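Local coordinates for ferulic acid decarboxylase 1 (Candida dubliniensis, PDB 4ZAD), which probably catalyses the reversible, prenylated-FMN-dependent decarboxylation of ferulic, p-coumaric and cinnamic acids to the corresponding vinyl compounds and CO2, at residues L16-D21 with L77-G81; K199-D203 with Y275-D279; L3-L7 with L89-L93. All blocks are in the same frame, centred on the assembly; numbering follows the deposited sequence.

Interaction 1 (L16-D21 with L77-G81); sequences LKNEGD and LRGFG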
# COMPACT_ATOMS: atom_id res chain seq x y z
N LEU A 16 10.37 27.64 9.51
CA LEU A 16 10.17 27.02 8.19
C LEU A 16 10.89 27.79 7.06
O LEU A 16 11.47 27.19 6.15
CB LEU A 16 8.67 26.93 7.87
CG LEU A 16 7.79 26.00 8.72
CD1 LEU A 16 6.31 26.10 8.28
CD2 LEU A 16 8.29 24.56 8.67
N LYS A 17 10.81 29.11 7.12
CA LYS A 17 11.54 30.01 6.24
C LYS A 17 13.04 29.77 6.41
O LYS A 17 13.76 29.57 5.42
CB LYS A 17 11.18 31.47 6.58
CG LYS A 17 11.17 32.44 5.42
N ASN A 18 13.53 29.74 7.65
CA ASN A 18 14.97 29.47 7.87
C ASN A 18 15.38 28.09 7.32
O ASN A 18 16.52 27.92 6.87
CB ASN A 18 15.41 29.59 9.36
CG ASN A 18 15.22 30.99 9.93
OD1 ASN A 18 15.15 31.98 9.19
ND2 ASN A 18 15.09 31.08 11.25
N GLU A 19 14.45 27.13 7.33
CA GLU A 19 14.81 25.77 6.96
C GLU A 19 14.68 25.55 5.47
O GLU A 19 15.12 24.52 4.94
CB GLU A 19 14.03 24.74 7.78
CG GLU A 19 14.71 24.46 9.13
CD GLU A 19 13.99 23.44 10.03
OE1 GLU A 19 13.00 22.81 9.57
OE2 GLU A 19 14.44 23.31 11.21
N GLY A 20 14.09 26.54 4.78
CA GLY A 20 13.87 26.46 3.33
C GLY A 20 12.61 25.69 2.98
O GLY A 20 12.49 25.13 1.89
N ASP A 21 11.67 25.67 3.91
CA ASP A 21 10.46 24.92 3.76
C ASP A 21 9.22 25.80 3.70
O ASP A 21 8.13 25.34 3.95
CB ASP A 21 10.39 23.95 4.92
CG ASP A 21 9.35 22.92 4.74
OD1 ASP A 21 9.12 22.48 3.60
OD2 ASP A 21 8.77 22.53 5.77
N LEU A 77 3.53 17.10 4.66
CA LEU A 77 4.87 16.54 4.75
C LEU A 77 5.89 17.36 3.94
O LEU A 77 5.57 17.94 2.88
CB LEU A 77 4.91 15.08 4.30
CG LEU A 77 4.08 14.08 5.09
CD1 LEU A 77 4.23 12.71 4.42
CD2 LEU A 77 4.46 14.03 6.58
N ARG A 78 7.12 17.37 4.47
CA ARG A 78 8.26 18.07 3.90
C ARG A 78 9.02 17.16 2.97
O ARG A 78 8.97 15.96 3.14
CB ARG A 78 9.18 18.41 5.06
CG ARG A 78 10.56 18.87 4.72
CD ARG A 78 11.26 19.31 5.94
NE ARG A 78 10.77 20.59 6.41
CZ ARG A 78 11.40 21.37 7.28
NH1 ARG A 78 12.56 20.98 7.80
NH2 ARG A 78 10.86 22.53 7.65
N GLY A 79 9.77 17.71 2.01
CA GLY A 79 10.35 16.89 0.95
C GLY A 79 11.83 16.53 0.97
O GLY A 79 12.27 15.70 0.14
N PHE A 80 12.61 17.13 1.89
CA PHE A 80 14.03 16.90 1.90
C PHE A 80 14.58 16.03 3.04
O PHE A 80 15.37 15.08 2.79
CB PHE A 80 14.89 18.16 1.72
CG PHE A 80 14.36 19.42 2.37
CD1 PHE A 80 13.29 20.13 1.81
CD2 PHE A 80 15.03 19.99 3.44
CE1 PHE A 80 12.84 21.33 2.36
CE2 PHE A 80 14.58 21.16 4.02
CZ PHE A 80 13.47 21.84 3.46
N GLY A 81 14.26 16.32 4.28
CA GLY A 81 14.97 15.58 5.32
C GLY A 81 13.96 14.66 5.95
O GLY A 81 13.36 13.79 5.28
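The guanidinium of R78 reaches across to two carboxylates at the end of helix 9-19 and forms salt bridges with both. E19 OE1 accepts from R78 NH1 at 2.6 Å and from R78 NH2 at 2.9 Å; D21 OD2 accepts from R78 NH2 at 2.8 Å and, weakly, from R78 NE at 2.9 Å. Both acceptors lie near the guanidinium plane at its edge, and NH2 donates to both. R86 gives D21 OD2 a second cationic partner, and S95 OG hydrogen-bonds E19 OE2. L16 CD2 packs 3.4 Å from R78 NH2. Farther out, the tip of the exposed F80 ring reaches the helix end, F80 CZ being 3.5 Å from E19 O and 3.8 Å from G20 O. G20 has positive phi, with G20 N bonded to K17 O at 3.1 Å and D21 N to L16 O at 2.7 Å. This Schellman motif closes helix 9-19, and a buried arginine from the loop before helix 85-90 bridges the acids flanking its glycine, within the UbiD N-terminal domain.

Interaction 2 (K199-D203 with Y275-D279); sequences KQVSD and YLDRD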
# COMPACT_ATOMS: atom_id res chain seq x y z
N LYS A 199 -19.41 18.87 21.13
CA LYS A 199 -20.77 18.40 21.47
C LYS A 199 -20.98 18.06 22.94
O LYS A 199 -21.94 18.48 23.50
CB LYS A 199 -21.15 17.17 20.64
CG LYS A 199 -22.49 16.58 20.99
CD LYS A 199 -23.31 16.27 19.77
CE LYS A 199 -24.78 15.95 20.15
NZ LYS A 199 -24.84 15.03 21.34
N GLN A 200 -20.10 17.26 23.54
CA GLN A 200 -20.14 16.99 24.98
C GLN A 200 -20.35 18.25 25.81
O GLN A 200 -21.25 18.31 26.65
CB GLN A 200 -18.89 16.24 25.46
CG GLN A 200 -19.00 14.75 25.14
CD GLN A 200 -17.87 13.90 25.70
OE1 GLN A 200 -17.22 13.17 24.93
NE2 GLN A 200 -17.63 13.97 27.01
N VAL A 201 -19.53 19.26 25.52
CA VAL A 201 -19.51 20.50 26.29
C VAL A 201 -20.77 21.30 26.04
O VAL A 201 -21.37 21.81 26.96
CB VAL A 201 -18.28 21.36 25.98
CG1 VAL A 201 -18.29 22.60 26.82
CG2 VAL A 201 -17.01 20.58 26.26
N SER A 202 -21.20 21.37 24.79
CA SER A 202 -22.38 22.13 24.48
C SER A 202 -23.64 21.38 24.95
O SER A 202 -24.66 22.04 25.23
CB SER A 202 -22.44 22.47 22.99
OG SER A 202 -22.34 21.31 22.17
N ASP A 203 -23.55 20.03 25.04
CA ASP A 203 -24.63 19.17 25.55
C ASP A 203 -24.95 19.59 26.97
O ASP A 203 -26.06 19.39 27.43
CB ASP A 203 -24.25 17.67 25.62
CG ASP A 203 -24.54 16.87 24.35
OD1 ASP A 203 -25.18 17.36 23.43
OD2 ASP A 203 -24.07 15.70 24.28
N TYR A 275 -21.74 33.21 20.18
CA TYR A 275 -22.59 32.23 20.84
C TYR A 275 -22.85 31.08 19.90
O TYR A 275 -23.37 31.28 18.78
CB TYR A 275 -23.95 32.85 21.23
CG TYR A 275 -23.89 33.81 22.39
CD1 TYR A 275 -23.51 33.37 23.67
CD2 TYR A 275 -24.19 35.16 22.22
CE1 TYR A 275 -23.44 34.27 24.76
CE2 TYR A 275 -24.12 36.05 23.29
CZ TYR A 275 -23.76 35.61 24.54
OH TYR A 275 -23.72 36.51 25.58
N LEU A 276 -22.50 29.88 20.34
CA LEU A 276 -22.91 28.66 19.63
C LEU A 276 -24.38 28.44 19.97
O LEU A 276 -24.77 28.39 21.15
CB LEU A 276 -22.08 27.41 20.03
CG LEU A 276 -22.69 26.07 19.59
CD1 LEU A 276 -22.92 26.03 18.04
CD2 LEU A 276 -21.92 24.85 20.06
N ASP A 277 -25.19 28.33 18.91
CA ASP A 277 -26.63 28.25 19.05
C ASP A 277 -27.05 26.88 18.66
O ASP A 277 -27.09 26.51 17.50
CB ASP A 277 -27.30 29.31 18.18
CG ASP A 277 -28.78 29.44 18.45
OD1 ASP A 277 -29.42 28.50 18.96
OD2 ASP A 277 -29.34 30.49 18.08
N ARG A 278 -27.38 26.09 19.66
CA ARG A 278 -27.66 24.71 19.41
C ARG A 278 -29.17 24.48 19.22
O ARG A 278 -29.65 23.33 19.00
CB ARG A 278 -27.04 23.84 20.50
CG ARG A 278 -26.86 22.42 20.02
CD ARG A 278 -25.42 21.90 20.03
NE ARG A 278 -25.28 20.95 21.11
CZ ARG A 278 -25.96 19.81 21.21
NH1 ARG A 278 -26.83 19.44 20.30
NH2 ARG A 278 -25.76 19.04 22.26
N ASP A 279 -29.89 25.61 19.26
CA ASP A 279 -31.32 25.66 19.12
C ASP A 279 -31.74 25.97 17.70
O ASP A 279 -32.92 25.99 17.40
CB ASP A 279 -31.90 26.76 20.02
CG ASP A 279 -31.89 26.41 21.47
OD1 ASP A 279 -31.27 25.39 21.87
OD2 ASP A 279 -32.54 27.16 22.24
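Helix 197-207 packs here against the end of strand 270-277, part of the antiparallel sheet of the UbiD Rift-related domain, which belongs to the FMN-binding clan. The chain turns a corner at R278 and D279, and an Asx turn marks the bend: D277 OD1 accepts from D279 N at 2.9 Å, while D277 OD2 pairs with R306 of strand 300-312.

Charged contacts gather on R278, whose long side chain spans the gap to the helix. It forms a salt-bridge network with D203 and K199, although D203 OD1 and R278 NH2 are modelled too close for their separation to be trusted. One turn apart on the helix, K199 NZ lies 3.1 Å from D203 OD2, and N194 OD1 also accepts from this lysine. The like charges K199 NZ and R278 NH2 are modelled 4.2 Å apart, with the place of NH2 less sure, and the aliphatic K199 CG covers one face of the R278 guanidinium.

Apolar packing adds to this: S202 CB meets L276 CD2 at 3.8 Å, and both side chains touch I214 of the adjoining strand 214-220.

Apart from the salt bridge, one hydrogen bond crosses the segments: S202 OG, itself bonded to V198 O, accepts from R278 NE at 3.1 Å.

Interaction 3 (L3-L7 with L89-L93); sequences LNPAL and LHLGL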
# COMPACT_ATOMS: atom_id res chain seq x y z
N LEU A 3 12.72 32.03 17.21
CA LEU A 3 13.06 31.49 18.56
C LEU A 3 12.11 30.35 19.08
O LEU A 3 12.58 29.23 19.17
CB LEU A 3 13.26 32.62 19.62
CG LEU A 3 14.66 32.89 20.25
CD1 LEU A 3 14.67 34.16 21.21
CD2 LEU A 3 15.26 31.64 21.01
N ASN A 4 10.82 30.57 19.41
CA ASN A 4 9.99 29.43 19.95
C ASN A 4 8.72 29.00 19.17
O ASN A 4 7.62 29.35 19.53
CB ASN A 4 9.59 29.62 21.43
CG ASN A 4 9.04 28.30 22.08
OD1 ASN A 4 9.14 27.17 21.52
ND2 ASN A 4 8.51 28.44 23.28
N PRO A 5 8.89 28.13 18.18
CA PRO A 5 7.79 27.79 17.28
C PRO A 5 6.67 26.95 17.93
O PRO A 5 5.58 26.84 17.38
CB PRO A 5 8.51 27.03 16.17
CG PRO A 5 9.62 26.33 16.93
CD PRO A 5 10.06 27.25 17.96
N ALA A 6 6.93 26.38 19.11
CA ALA A 6 5.89 25.68 19.86
C ALA A 6 4.84 26.67 20.36
O ALA A 6 3.64 26.39 20.37
CB ALA A 6 6.49 24.89 21.05
N LEU A 7 5.29 27.84 20.74
CA LEU A 7 4.42 28.77 21.43
C LEU A 7 3.97 29.94 20.56
O LEU A 7 3.06 30.67 20.95
CB LEU A 7 5.17 29.29 22.66
CG LEU A 7 4.74 28.96 24.10
CD1 LEU A 7 3.59 27.93 24.23
CD2 LEU A 7 5.98 28.54 24.89
N LEU A 89 7.98 20.45 14.58
CA LEU A 89 8.12 21.87 14.89
C LEU A 89 6.97 22.39 15.74
O LEU A 89 7.18 23.21 16.62
CB LEU A 89 8.32 22.72 13.63
CG LEU A 89 9.74 22.57 13.09
CD1 LEU A 89 9.82 23.20 11.71
CD2 LEU A 89 10.83 23.13 14.04
N HIS A 90 5.77 21.86 15.53
CA HIS A 90 4.61 22.27 16.32
C HIS A 90 4.88 22.06 17.78
O HIS A 90 4.38 22.80 18.60
CB HIS A 90 3.36 21.46 15.94
CG HIS A 90 2.62 22.00 14.76
ND1 HIS A 90 3.12 21.94 13.48
CD2 HIS A 90 1.39 22.58 14.66
CE1 HIS A 90 2.24 22.47 12.64
NE2 HIS A 90 1.19 22.87 13.33
N LEU A 91 5.66 21.05 18.11
CA LEU A 91 5.95 20.78 19.49
C LEU A 91 7.28 21.40 19.90
O LEU A 91 7.81 21.07 20.95
CB LEU A 91 5.95 19.26 19.72
CG LEU A 91 4.58 18.61 19.54
CD1 LEU A 91 4.70 17.14 19.24
CD2 LEU A 91 3.70 18.88 20.76
N GLY A 92 7.81 22.32 19.10
CA GLY A 92 9.15 22.88 19.37
C GLY A 92 10.31 21.90 19.53
O GLY A 92 11.22 22.13 20.30
N LEU A 93 10.27 20.79 18.81
CA LEU A 93 11.31 19.77 18.88
C LEU A 93 12.28 19.99 17.74
O LEU A 93 12.02 20.80 16.86
CB LEU A 93 10.69 18.38 18.73
CG LEU A 93 9.61 17.89 19.70
CD1 LEU A 93 9.00 16.64 19.14
CD2 LEU A 93 10.19 17.62 21.08
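Two backbones meet almost directly here, with no hydrogen bond between them: the CA atoms of A6 and G92 are 4.3 Å apart. The G92 side is a Schellman motif ending helix 85-90, in which G92, the C-prime residue, adopts positive phi, its N returns to L89 O at 2.7 Å, and L93 N also bonds back into the helix. In this conformation an ideal CB at G92 would clash with A6 CB, at 2.9 Å. Small residues on both segments therefore permit the close approach.

The N-terminal segment 3-7 is itself tightly turned, with L7 N bonded to N4 O at 3.0 Å, and presents P5 and A6 to the helix end. P5 points toward it: its CG lies 4.0 Å from L89 O and 4.5 Å from L89 CD2. A6 CB rests on the backbone of the turn, 3.5 Å from G92 N and 3.8 Å from L91 C.

H90 and L91 point away, onto other parts of the fold. The H90 ring bonds R86 O through ND1 and packs edge-to-face with F12 of helix 9-19, while L91 packs on helices 99-108 and 224-230.

Across the segments A6 CA makes a CA-H...O contact with H90 O, 3.5 Å, with 156° at the hydrogen.

Interactions 1 and 3 are neighbours, with centres about 14 Å apart, and meet at L89: its CD1 lies 3.7 Å from L16 CD2 and 3.9 Å from E19 OE1. Thus L89, at the end of helix 85-90, packs on the end of helix 9-19 and brings the two contacts together. Along the chain, the segments of interaction 1 fall between those of interaction 3. Interaction 2 stands apart in the Rift-related domain, its centre about 40 Å from interaction 1 and 32 Å from interaction 3. The side chain of K199 is about 8 Å from the bound prenylated flavin. The side chain of H90 is about 9 Å from the bound prenylated flavin. Interaction 1 lies away from the annotated sites.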